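Long-range contacts in putative enoyl-CoA hydratase/isomerase (Mycobacterium abscessus, PDB 4MI2), which probably acts as an enoyl-CoA hydratase/isomerase family enzyme that isomerises ring-1,2-epoxyphenylacetyl-CoA in phenylacetate breakdown: residues D24-S29 against S59-N64; A118-A123 against F137-T142; G17-V22 against P51-V56; V107-N112 against D127-G132. All blocks are in the same frame, centred on the assembly; numbering follows the deposited sequence.

Contact 1: D24-S29 against S59-N64; sequences DRPEAS and SAAGKN
The side-chain amide of N64 turns its ND2 to S29. ND2 of N64 donates to OG of S29 at 3.2 Å, and OG lies close to the amide plane. The N-H points almost straight at it, at 166°. The other end of the amide is also engaged, since N64 OD1 accepts from the backbone N of A114. The carboxylate of D24 touches by one oxygen, with OD1 3.5 Å from CB of A61. The CB of D24 points away from A61, but CG stands anti to the backbone N (chi1 -159°) and brings OD1 back. The guanidinium of R25 takes no part across the contact. One of its faces carries CB of A28, and NH1 forms a salt bridge with D70. P26 lies over the turn at A61 and G62, with CG 4.3 Å from CB of A61. A water joins the backbones there, donating to O of P26 and accepting from N of K63, each at 3.0 Å. N30 ND2 bonds to O of A61 and O of N64. This mixed surface contact ties the loops following strands 18-23 and 55-60 by one direct hydrogen bond, one water bridge and light packing of P26 and D24 on A61.

Contact 2: A118-A123 against F137-T142; sequences AGLGLA and FGTAFT
L120 and F137 carry this contact, and A118 adds a smaller touch with F141. L120 gives far more surface than any other residue of the pair. Its CG stands anti to the backbone N (chi1 -171°), which sends both methyls off the helix toward the strand. The two branches then divide the work. CD1 reaches the edge of the F137 ring, near its plane, 3.7 Å from CD1 of F137. The two side chains cross at about a right angle, and the methyl meets the rim of the ring. CD2 turns to the backbone beyond F137 and sits 3.5 Å from O of G138. It also approaches the methyl of T139, with L120 CD2 to T139 CG2 at 4.2 Å. At the start of the helix, CZ of F141 comes within 3.9 Å of N of A118. The approach is oblique to the ring. All six touching residues are buried, and the two segments are held together by van der Waals packing. In crotonase relatives the N-terminal end of this helix supplies part of the oxyanion hole, so the packing lies close to a probable catalytic feature. Around it, G138 is joined to G117 by a backbone hydrogen bond. C115 of strand 114-116 touches both L120 and F137. L152 of helix 152-160 touches L120 and F141, while Y93 of helix 87-102 lies against A118. Q240 of a neighbouring subunit packs on F141, so the loop after strand 136-138 reaches the subunit interface.

Contact 3: G17-V22 against P51-V56; sequences GVAAIV and PAVRAV
A19 and V53 meet at the apolar centre, where CB of A19 lies 4.1 Å from CG2 of V53. V53 CG1 stands equally near, so the alanine methyl faces the fork of the valine. V56 adds its two methyls in different directions. Its CG2 approaches CB of A19 at 4.3 Å. Its CG1, anti to the backbone N (chi1 177°), meets CD1 of I21 at 4.1 Å. A19 and V56 are bridge partners with their side chains on one face of the sheet, and helix 34-49 covers A19 and I21 through A47, L40, A43 and L44. V18 and A55 pair on the other face, against A207 of helix 195-207. The two strands run parallel and are the outer members of a beta-alpha-beta unit, strand 18-23, helix 34-49, strand 55-60, within the crotonase fold. In the backbone, N of A19 donates to O of A55 at 2.9 Å. One step earlier, O of G17 accepts from N of R54 at 2.7 Å, a nearly straight bond with the donor tilted out of the carbonyl plane. N of A55 adds a weak second bond to the same oxygen. G17 has a positive phi of 83°, and its bare CA packs 3.5 Å from O of A52. A CB there would clash with that oxygen and with CG of R54. The R54 side chain leads away from G17 to the polar edge. Its NE donates to OG1 of T211, and its NH2 reaches O of G209 and O of F264.

Contact 4: V107-N112 against D127-G132; sequences VVVAIN and DIRIAG
V107 and D127 grip each other where strand 107-111 begins and just before strand 128-132. N of V107 donates to OD2 of D127 at 2.8 Å, on the anti side of the carboxylate. O of V107 takes two bonds in return, from N of D127 and N of I128. The parallel backbone pairing continues from V109 to I128 and I130, then from I111 to I130 and G132. The straightest of these bonds is from I130 N to V109 O, at 178°. V109 CG1 takes the crowded position between its own N and carbonyl carbon (chi1 65°) and comes tightly to CG of R129, at 3.3 Å. I111 runs alongside R129, with CD1 4.1 Å from the same CG. On the other face, V108 CG1 lies 4.3 Å from CG1 of I130. Outside partners meet the charged ends. K218 makes a salt bridge to OD2 of D127. The R129 guanidinium bonds weakly, NE to O of L185 and NH2 to OG of S163 of a neighbouring subunit. The pair lies inside the main sheet, between strand 55-60 and strand 188-190. Helix 195-207 covers V108 and A110, while helix 118-124 lies against I111 and R129 on the opposite face.

In the fold
From the N terminus, contact 3 closes the crossover through helix 34-49, bringing 51-56 back to strand 18-23. Contact 1 spans the same helix and crosses contact 3, because 24-29 leaves that strand before 51-56 arrives and 59-64 follows it. Both use strand 55-60, and S59 N probably bonds to O of I21. Contact 4 closes the loop that holds helix 118-124. Contact 2 crosses it and closes the chain through strand 128-132. V56 O and V108 N probably bond, which joins contact 3 to contact 4 in one sheet. N112 touches G62 of contact 1. A123 and F137 of contact 2 pack on I111, tying helix 118-124 and the small sheet to the main one.

Contact 1: D24-S29 against S59-N64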
loop_
_atom_site.group_PDB
_atom_site.type_symbol
_atom_site.label_atom_id
_atom_site.label_comp_id
_atom_site.label_asym_id
_atom_site.label_seq_id
_atom_site.Cartn_x
_atom_site.Cartn_y
_atom_site.Cartn_z
ATOM N N ASP B 24 7.806 22.435 23.046
ATOM C CA ASP B 24 8.725 22.949 24.058
ATOM C C ASP B 24 8.156 22.794 25.470
ATOM O O ASP B 24 8.056 23.745 26.236
ATOM C CB ASP B 24 9.045 24.415 23.751
ATOM C CG ASP B 24 10.330 24.903 24.408
ATOM O OD1 ASP B 24 11.158 24.094 24.883
ATOM O OD2 ASP B 24 10.527 26.126 24.419
ATOM N N ARG B 25 7.791 21.562 25.794
ATOM C CA ARG B 25 7.401 21.184 27.135
ATOM C C ARG B 25 8.261 19.976 27.535
ATOM O O ARG B 25 7.732 18.918 27.885
ATOM C CB ARG B 25 5.907 20.856 27.154
ATOM C CG ARG B 25 5.286 20.885 28.530
ATOM C CD ARG B 25 3.870 20.320 28.533
ATOM N NE ARG B 25 3.383 20.151 29.902
ATOM C CZ ARG B 25 2.449 19.287 30.285
ATOM N NH1 ARG B 25 1.860 18.473 29.405
ATOM N NH2 ARG B 25 2.096 19.232 31.566
ATOM N N PRO B 26 9.603 20.130 27.472
ATOM C CA PRO B 26 10.515 18.998 27.693
ATOM C C PRO B 26 10.346 18.314 29.047
ATOM O O PRO B 26 10.567 17.114 29.149
ATOM C CB PRO B 26 11.907 19.634 27.596
ATOM C CG PRO B 26 11.696 21.093 27.839
ATOM C CD PRO B 26 10.343 21.387 27.264
ATOM N N GLU B 27 9.952 19.081 30.064
ATOM C CA GLU B 27 9.761 18.564 31.420
ATOM C C GLU B 27 8.669 17.488 31.484
ATOM O O GLU B 27 8.667 16.663 32.401
ATOM C CB GLU B 27 9.465 19.713 32.418
ATOM C CG GLU B 27 8.116 20.433 32.270
ATOM C CD GLU B 27 8.119 21.597 31.271
ATOM O OE1 GLU B 27 9.012 21.661 30.387
ATOM O OE2 GLU B 27 7.203 22.453 31.362
ATOM N N ALA B 28 7.751 17.494 30.514
ATOM C CA ALA B 28 6.682 16.496 30.450
ATOM C C ALA B 28 6.805 15.588 29.222
ATOM O O ALA B 28 5.826 14.971 28.809
ATOM C CB ALA B 28 5.335 17.199 30.456
ATOM N N SER B 29 8.008 15.498 28.656
ATOM C CA SER B 29 8.250 14.797 27.382
ATOM C C SER B 29 7.295 15.259 26.259
ATOM O O SER B 29 6.888 14.478 25.401
ATOM C CB SER B 29 8.186 13.276 27.583
ATOM O OG SER B 29 9.243 12.827 28.416
ATOM N N SER B 59 9.780 20.008 15.170
ATOM C CA SER B 59 10.754 19.396 16.068
ATOM C C SER B 59 10.303 19.510 17.517
ATOM O O SER B 59 9.224 20.031 17.794
ATOM C CB SER B 59 12.138 20.040 15.875
ATOM O OG SER B 59 12.104 21.423 16.163
ATOM N N ALA B 60 11.125 18.999 18.436
ATOM C CA ALA B 60 10.762 18.956 19.857
ATOM C C ALA B 60 11.982 19.032 20.787
ATOM O O ALA B 60 13.013 18.412 20.527
ATOM C CB ALA B 60 9.961 17.701 20.141
ATOM N N ALA B 61 11.847 19.792 21.873
ATOM C CA ALA B 61 12.915 19.962 22.857
ATOM C C ALA B 61 13.016 18.763 23.799
ATOM O O ALA B 61 12.022 18.086 24.076
ATOM C CB ALA B 61 12.678 21.229 23.663
ATOM N N GLY B 62 14.224 18.516 24.306
ATOM C CA GLY B 62 14.457 17.446 25.273
ATOM C C GLY B 62 14.666 16.102 24.601
ATOM O O GLY B 62 14.955 16.037 23.412
ATOM N N LYS B 63 14.508 15.028 25.369
ATOM C CA LYS B 63 14.829 13.679 24.899
ATOM C C LYS B 63 13.717 13.011 24.082
ATOM O O LYS B 63 14.000 12.112 23.301
ATOM C CB LYS B 63 15.200 12.769 26.087
ATOM N N ASN B 64 12.471 13.439 24.244
ATOM C CA ASN B 64 11.350 12.747 23.605
ATOM C C ASN B 64 10.475 13.651 22.753
ATOM O O ASN B 64 10.045 14.714 23.204
ATOM C CB ASN B 64 10.514 12.049 24.672
ATOM C CG ASN B 64 11.314 10.995 25.435
ATOM O OD1 ASN B 64 11.993 10.156 24.836
ATOM N ND2 ASN B 64 11.244 11.041 26.755
HETATM O O HOH W 1 12.975 15.891 27.817
#

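Contact 2: A118-A123 against F137-T142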
loop_
_atom_site.group_PDB
_atom_site.type_symbol
_atom_site.label_atom_id
_atom_site.label_comp_id
_atom_site.label_asym_id
_atom_site.label_seq_id
_atom_site.Cartn_x
_atom_site.Cartn_y
_atom_site.Cartn_z
ATOM N N ALA B 118 -0.856 10.225 20.014
ATOM C CA ALA B 118 -1.004 11.426 19.193
ATOM C C ALA B 118 0.328 11.977 18.703
ATOM O O ALA B 118 0.379 12.684 17.690
ATOM C CB ALA B 118 -1.728 12.497 19.977
ATOM N N GLY B 119 1.404 11.687 19.429
ATOM C CA GLY B 119 2.740 12.093 18.990
ATOM C C GLY B 119 3.114 11.413 17.685
ATOM O O GLY B 119 3.680 12.039 16.782
ATOM N N LEU B 120 2.783 10.122 17.592
ATOM C CA LEU B 120 2.972 9.363 16.368
ATOM C C LEU B 120 2.057 9.901 15.266
ATOM O O LEU B 120 2.491 10.084 14.138
ATOM C CB LEU B 120 2.717 7.871 16.620
ATOM C CG LEU B 120 3.062 6.886 15.506
ATOM C CD1 LEU B 120 4.532 6.978 15.131
ATOM C CD2 LEU B 120 2.710 5.460 15.937
ATOM N N GLY B 121 0.802 10.182 15.603
ATOM C CA GLY B 121 -0.162 10.715 14.632
ATOM C C GLY B 121 0.341 11.996 14.006
ATOM O O GLY B 121 0.234 12.206 12.797
ATOM N N LEU B 122 0.910 12.843 14.848
ATOM C CA LEU B 122 1.412 14.141 14.444
ATOM C C LEU B 122 2.607 13.953 13.526
ATOM O O LEU B 122 2.702 14.584 12.458
ATOM C CB LEU B 122 1.782 14.935 15.702
ATOM C CG LEU B 122 2.289 16.364 15.588
ATOM C CD1 LEU B 122 1.260 17.300 14.971
ATOM C CD2 LEU B 122 2.646 16.824 16.991
ATOM N N ALA B 123 3.507 13.055 13.915
ATOM C CA ALA B 123 4.686 12.777 13.099
ATOM C C ALA B 123 4.348 12.192 11.730
ATOM O O ALA B 123 5.005 12.527 10.731
ATOM C CB ALA B 123 5.640 11.849 13.837
ATOM N N PHE B 137 8.706 4.113 18.469
ATOM C CA PHE B 137 7.393 4.372 17.906
ATOM C C PHE B 137 6.394 3.332 18.385
ATOM O O PHE B 137 6.657 2.127 18.308
ATOM C CB PHE B 137 7.475 4.363 16.379
ATOM C CG PHE B 137 8.539 5.273 15.831
ATOM C CD1 PHE B 137 8.229 6.568 15.436
ATOM C CD2 PHE B 137 9.851 4.842 15.729
ATOM C CE1 PHE B 137 9.210 7.413 14.945
ATOM C CE2 PHE B 137 10.836 5.684 15.240
ATOM C CZ PHE B 137 10.513 6.972 14.845
ATOM N N GLY B 138 5.251 3.800 18.870
ATOM C CA GLY B 138 4.171 2.927 19.318
ATOM C C GLY B 138 2.825 3.637 19.252
ATOM O O GLY B 138 2.740 4.850 19.416
ATOM N N THR B 139 1.766 2.874 19.021
ATOM C CA THR B 139 0.421 3.434 18.942
ATOM C C THR B 139 -0.134 3.759 20.329
ATOM O O THR B 139 -0.844 4.756 20.501
ATOM C CB THR B 139 -0.525 2.488 18.188
ATOM O OG1 THR B 139 -0.359 1.144 18.662
ATOM C CG2 THR B 139 -0.219 2.528 16.693
ATOM N N ALA B 140 0.175 2.895 21.298
ATOM C CA ALA B 140 -0.207 3.045 22.717
ATOM C C ALA B 140 -1.693 2.893 23.082
ATOM O O ALA B 140 -2.000 2.548 24.214
ATOM C CB ALA B 140 0.329 4.356 23.288
ATOM N N PHE B 141 -2.614 3.157 22.162
ATOM C CA PHE B 141 -4.029 3.332 22.545
ATOM C C PHE B 141 -4.674 2.110 23.217
ATOM O O PHE B 141 -5.297 2.231 24.273
ATOM C CB PHE B 141 -4.851 3.758 21.332
ATOM C CG PHE B 141 -4.477 5.122 20.785
ATOM C CD1 PHE B 141 -3.850 5.248 19.555
ATOM C CD2 PHE B 141 -4.761 6.273 21.500
ATOM C CE1 PHE B 141 -3.517 6.503 19.051
ATOM C CE2 PHE B 141 -4.424 7.535 21.006
ATOM C CZ PHE B 141 -3.803 7.649 19.775
ATOM N N THR B 142 -4.508 0.935 22.607
ATOM C CA THR B 142 -5.174 -0.279 23.075
ATOM C C THR B 142 -4.575 -0.749 24.382
ATOM O O THR B 142 -5.261 -1.394 25.174
ATOM C CB THR B 142 -5.142 -1.425 22.036
ATOM O OG1 THR B 142 -3.793 -1.790 21.750
ATOM C CG2 THR B 142 -5.854 -1.020 20.743
#

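Contact 3: G17-V22 against P51-V56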
loop_
_atom_site.group_PDB
_atom_site.type_symbol
_atom_site.label_atom_id
_atom_site.label_comp_id
_atom_site.label_asym_id
_atom_site.label_seq_id
_atom_site.Cartn_x
_atom_site.Cartn_y
_atom_site.Cartn_z
ATOM N N GLY B 17 11.992 31.400 4.509
ATOM C CA GLY B 17 10.594 30.981 4.490
ATOM C C GLY B 17 10.341 29.616 5.121
ATOM O O GLY B 17 9.330 28.971 4.831
ATOM N N VAL B 18 11.258 29.179 5.980
ATOM C CA VAL B 18 11.078 27.955 6.740
ATOM C C VAL B 18 10.311 28.310 8.001
ATOM O O VAL B 18 10.783 29.124 8.789
ATOM C CB VAL B 18 12.427 27.337 7.156
ATOM C CG1 VAL B 18 12.209 26.116 8.034
ATOM C CG2 VAL B 18 13.251 26.978 5.928
ATOM N N ALA B 19 9.137 27.710 8.193
ATOM C CA ALA B 19 8.412 27.852 9.450
ATOM C C ALA B 19 8.854 26.750 10.397
ATOM O O ALA B 19 8.746 25.568 10.077
ATOM C CB ALA B 19 6.909 27.797 9.235
ATOM N N ALA B 20 9.373 27.153 11.555
ATOM C CA ALA B 20 9.812 26.219 12.576
ATOM C C ALA B 20 8.728 26.110 13.643
ATOM O O ALA B 20 8.327 27.123 14.215
ATOM C CB ALA B 20 11.130 26.676 13.188
ATOM N N ILE B 21 8.247 24.893 13.884
ATOM C CA ILE B 21 7.306 24.613 14.964
ATOM C C ILE B 21 8.008 23.682 15.952
ATOM O O ILE B 21 8.359 22.552 15.601
ATOM C CB ILE B 21 6.015 23.946 14.437
ATOM C CG1 ILE B 21 5.352 24.825 13.365
ATOM C CG2 ILE B 21 5.035 23.666 15.584
ATOM C CD1 ILE B 21 4.107 24.217 12.744
ATOM N N VAL B 22 8.242 24.157 17.175
ATOM C CA VAL B 22 8.939 23.354 18.176
ATOM C C VAL B 22 8.056 23.088 19.389
ATOM O O VAL B 22 7.575 24.022 20.043
ATOM C CB VAL B 22 10.255 24.018 18.649
ATOM C CG1 VAL B 22 11.062 23.053 19.526
ATOM C CG2 VAL B 22 11.080 24.486 17.451
ATOM N N PRO B 51 1.785 33.188 3.157
ATOM C CA PRO B 51 2.252 32.923 1.800
ATOM C C PRO B 51 3.770 33.040 1.622
ATOM O O PRO B 51 4.290 32.672 0.573
ATOM C CB PRO B 51 1.527 33.987 0.963
ATOM C CG PRO B 51 1.283 35.116 1.906
ATOM C CD PRO B 51 1.159 34.522 3.281
ATOM N N ALA B 52 4.470 33.546 2.632
ATOM C CA ALA B 52 5.929 33.570 2.604
ATOM C C ALA B 52 6.531 32.220 2.998
ATOM O O ALA B 52 7.717 31.992 2.791
ATOM C CB ALA B 52 6.452 34.659 3.523
ATOM N N VAL B 53 5.724 31.324 3.561
ATOM C CA VAL B 53 6.234 30.035 4.030
ATOM C C VAL B 53 6.435 29.083 2.847
ATOM O O VAL B 53 5.517 28.877 2.059
ATOM C CB VAL B 53 5.288 29.421 5.088
ATOM C CG1 VAL B 53 5.632 27.961 5.355
ATOM C CG2 VAL B 53 5.353 30.236 6.371
ATOM N N ARG B 54 7.639 28.530 2.712
ATOM C CA ARG B 54 7.957 27.633 1.587
ATOM C C ARG B 54 8.288 26.197 2.049
ATOM O O ARG B 54 8.397 25.270 1.238
ATOM C CB ARG B 54 9.070 28.235 0.694
ATOM C CG ARG B 54 8.991 29.761 0.546
ATOM C CD ARG B 54 9.452 30.423 -0.761
ATOM N NE ARG B 54 10.176 29.608 -1.740
ATOM C CZ ARG B 54 11.312 29.957 -2.361
ATOM N NH1 ARG B 54 11.936 31.101 -2.085
ATOM N NH2 ARG B 54 11.851 29.139 -3.264
ATOM N N ALA B 55 8.437 26.026 3.357
ATOM C CA ALA B 55 8.591 24.701 3.968
ATOM C C ALA B 55 8.374 24.821 5.466
ATOM O O ALA B 55 8.498 25.906 6.034
ATOM C CB ALA B 55 9.969 24.109 3.681
ATOM N N VAL B 56 8.060 23.689 6.089
ATOM C CA VAL B 56 7.798 23.621 7.516
ATOM C C VAL B 56 8.689 22.547 8.133
ATOM O O VAL B 56 8.892 21.477 7.548
ATOM C CB VAL B 56 6.323 23.286 7.794
ATOM C CG1 VAL B 56 6.058 23.128 9.285
ATOM C CG2 VAL B 56 5.428 24.358 7.206
#

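Contact 4: V107-N112 against D127-G132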
loop_
_atom_site.group_PDB
_atom_site.type_symbol
_atom_site.label_atom_id
_atom_site.label_comp_id
_atom_site.label_asym_id
_atom_site.label_seq_id
_atom_site.Cartn_x
_atom_site.Cartn_y
_atom_site.Cartn_z
ATOM N N VAL B 107 6.439 19.476 4.498
ATOM C CA VAL B 107 6.541 19.452 5.963
ATOM C C VAL B 107 7.507 18.353 6.345
ATOM O O VAL B 107 7.328 17.210 5.935
ATOM C CB VAL B 107 5.180 19.161 6.629
ATOM C CG1 VAL B 107 5.317 19.115 8.148
ATOM C CG2 VAL B 107 4.155 20.201 6.220
ATOM N N VAL B 108 8.527 18.717 7.117
ATOM C CA VAL B 108 9.565 17.809 7.576
ATOM C C VAL B 108 9.435 17.710 9.084
ATOM O O VAL B 108 9.120 18.706 9.736
ATOM C CB VAL B 108 10.962 18.362 7.242
ATOM C CG1 VAL B 108 12.052 17.344 7.568
ATOM C CG2 VAL B 108 11.035 18.778 5.779
ATOM N N VAL B 109 9.683 16.520 9.642
ATOM C CA VAL B 109 9.653 16.340 11.090
ATOM C C VAL B 109 10.907 15.613 11.581
ATOM O O VAL B 109 11.393 14.673 10.943
ATOM C CB VAL B 109 8.353 15.645 11.560
ATOM C CG1 VAL B 109 8.264 14.227 11.023
ATOM C CG2 VAL B 109 8.231 15.669 13.081
ATOM N N ALA B 110 11.450 16.111 12.693
ATOM C CA ALA B 110 12.621 15.535 13.349
ATOM C C ALA B 110 12.138 14.807 14.591
ATOM O O ALA B 110 11.508 15.418 15.456
ATOM C CB ALA B 110 13.609 16.629 13.737
ATOM N N ILE B 111 12.431 13.511 14.674
ATOM C CA ILE B 111 11.898 12.666 15.740
ATOM C C ILE B 111 13.010 12.090 16.615
ATOM O O ILE B 111 13.759 11.184 16.224
ATOM C CB ILE B 111 11.016 11.529 15.194
ATOM C CG1 ILE B 111 10.037 12.063 14.143
ATOM C CG2 ILE B 111 10.238 10.872 16.328
ATOM C CD1 ILE B 111 9.243 10.970 13.460
ATOM N N ASN B 112 13.093 12.664 17.808
ATOM C CA ASN B 112 13.961 12.216 18.882
ATOM C C ASN B 112 13.159 11.345 19.852
ATOM O O ASN B 112 11.978 11.609 20.081
ATOM C CB ASN B 112 14.517 13.453 19.620
ATOM C CG ASN B 112 13.425 14.504 19.952
ATOM O OD1 ASN B 112 12.388 14.612 19.267
ATOM N ND2 ASN B 112 13.668 15.288 21.005
ATOM N N ASP B 127 5.448 15.168 5.690
ATOM C CA ASP B 127 5.864 14.550 4.424
ATOM C C ASP B 127 7.178 13.762 4.537
ATOM O O ASP B 127 7.317 12.692 3.945
ATOM C CB ASP B 127 6.006 15.621 3.342
ATOM C CG ASP B 127 4.719 16.381 3.117
ATOM O OD1 ASP B 127 3.706 15.707 2.863
ATOM O OD2 ASP B 127 4.709 17.639 3.216
ATOM N N ILE B 128 8.132 14.305 5.287
ATOM C CA ILE B 128 9.477 13.729 5.415
ATOM C C ILE B 128 9.772 13.598 6.898
ATOM O O ILE B 128 9.577 14.544 7.660
ATOM C CB ILE B 128 10.568 14.623 4.760
ATOM C CG1 ILE B 128 10.209 14.995 3.313
ATOM C CG2 ILE B 128 11.944 13.947 4.806
ATOM C CD1 ILE B 128 10.255 13.841 2.332
ATOM N N ARG B 129 10.253 12.429 7.296
ATOM C CA ARG B 129 10.442 12.071 8.699
ATOM C C ARG B 129 11.893 11.664 8.906
ATOM O O ARG B 129 12.365 10.709 8.293
ATOM C CB ARG B 129 9.521 10.899 9.083
ATOM C CG ARG B 129 8.111 11.301 9.503
ATOM C CD ARG B 129 7.158 10.105 9.541
ATOM N NE ARG B 129 6.940 9.586 8.195
ATOM C CZ ARG B 129 6.102 10.102 7.305
ATOM N NH1 ARG B 129 5.331 11.137 7.611
ATOM N NH2 ARG B 129 6.030 9.568 6.102
ATOM N N ILE B 130 12.590 12.405 9.760
ATOM C CA ILE B 130 13.972 12.106 10.112
ATOM C C ILE B 130 14.031 11.653 11.573
ATOM O O ILE B 130 13.620 12.384 12.467
ATOM C CB ILE B 130 14.877 13.347 9.962
ATOM C CG1 ILE B 130 14.678 14.040 8.599
ATOM C CG2 ILE B 130 16.329 12.968 10.195
ATOM C CD1 ILE B 130 15.128 13.223 7.404
ATOM N N ALA B 131 14.552 10.456 11.813
ATOM C CA ALA B 131 14.583 9.902 13.158
ATOM C C ALA B 131 16.000 9.796 13.694
ATOM O O ALA B 131 16.939 9.492 12.953
ATOM C CB ALA B 131 13.917 8.531 13.180
ATOM N N GLY B 132 16.140 10.054 14.992
ATOM C CA GLY B 132 17.388 9.821 15.699
ATOM C C GLY B 132 17.521 8.337 15.977
ATOM O O GLY B 132 16.518 7.619 16.011
#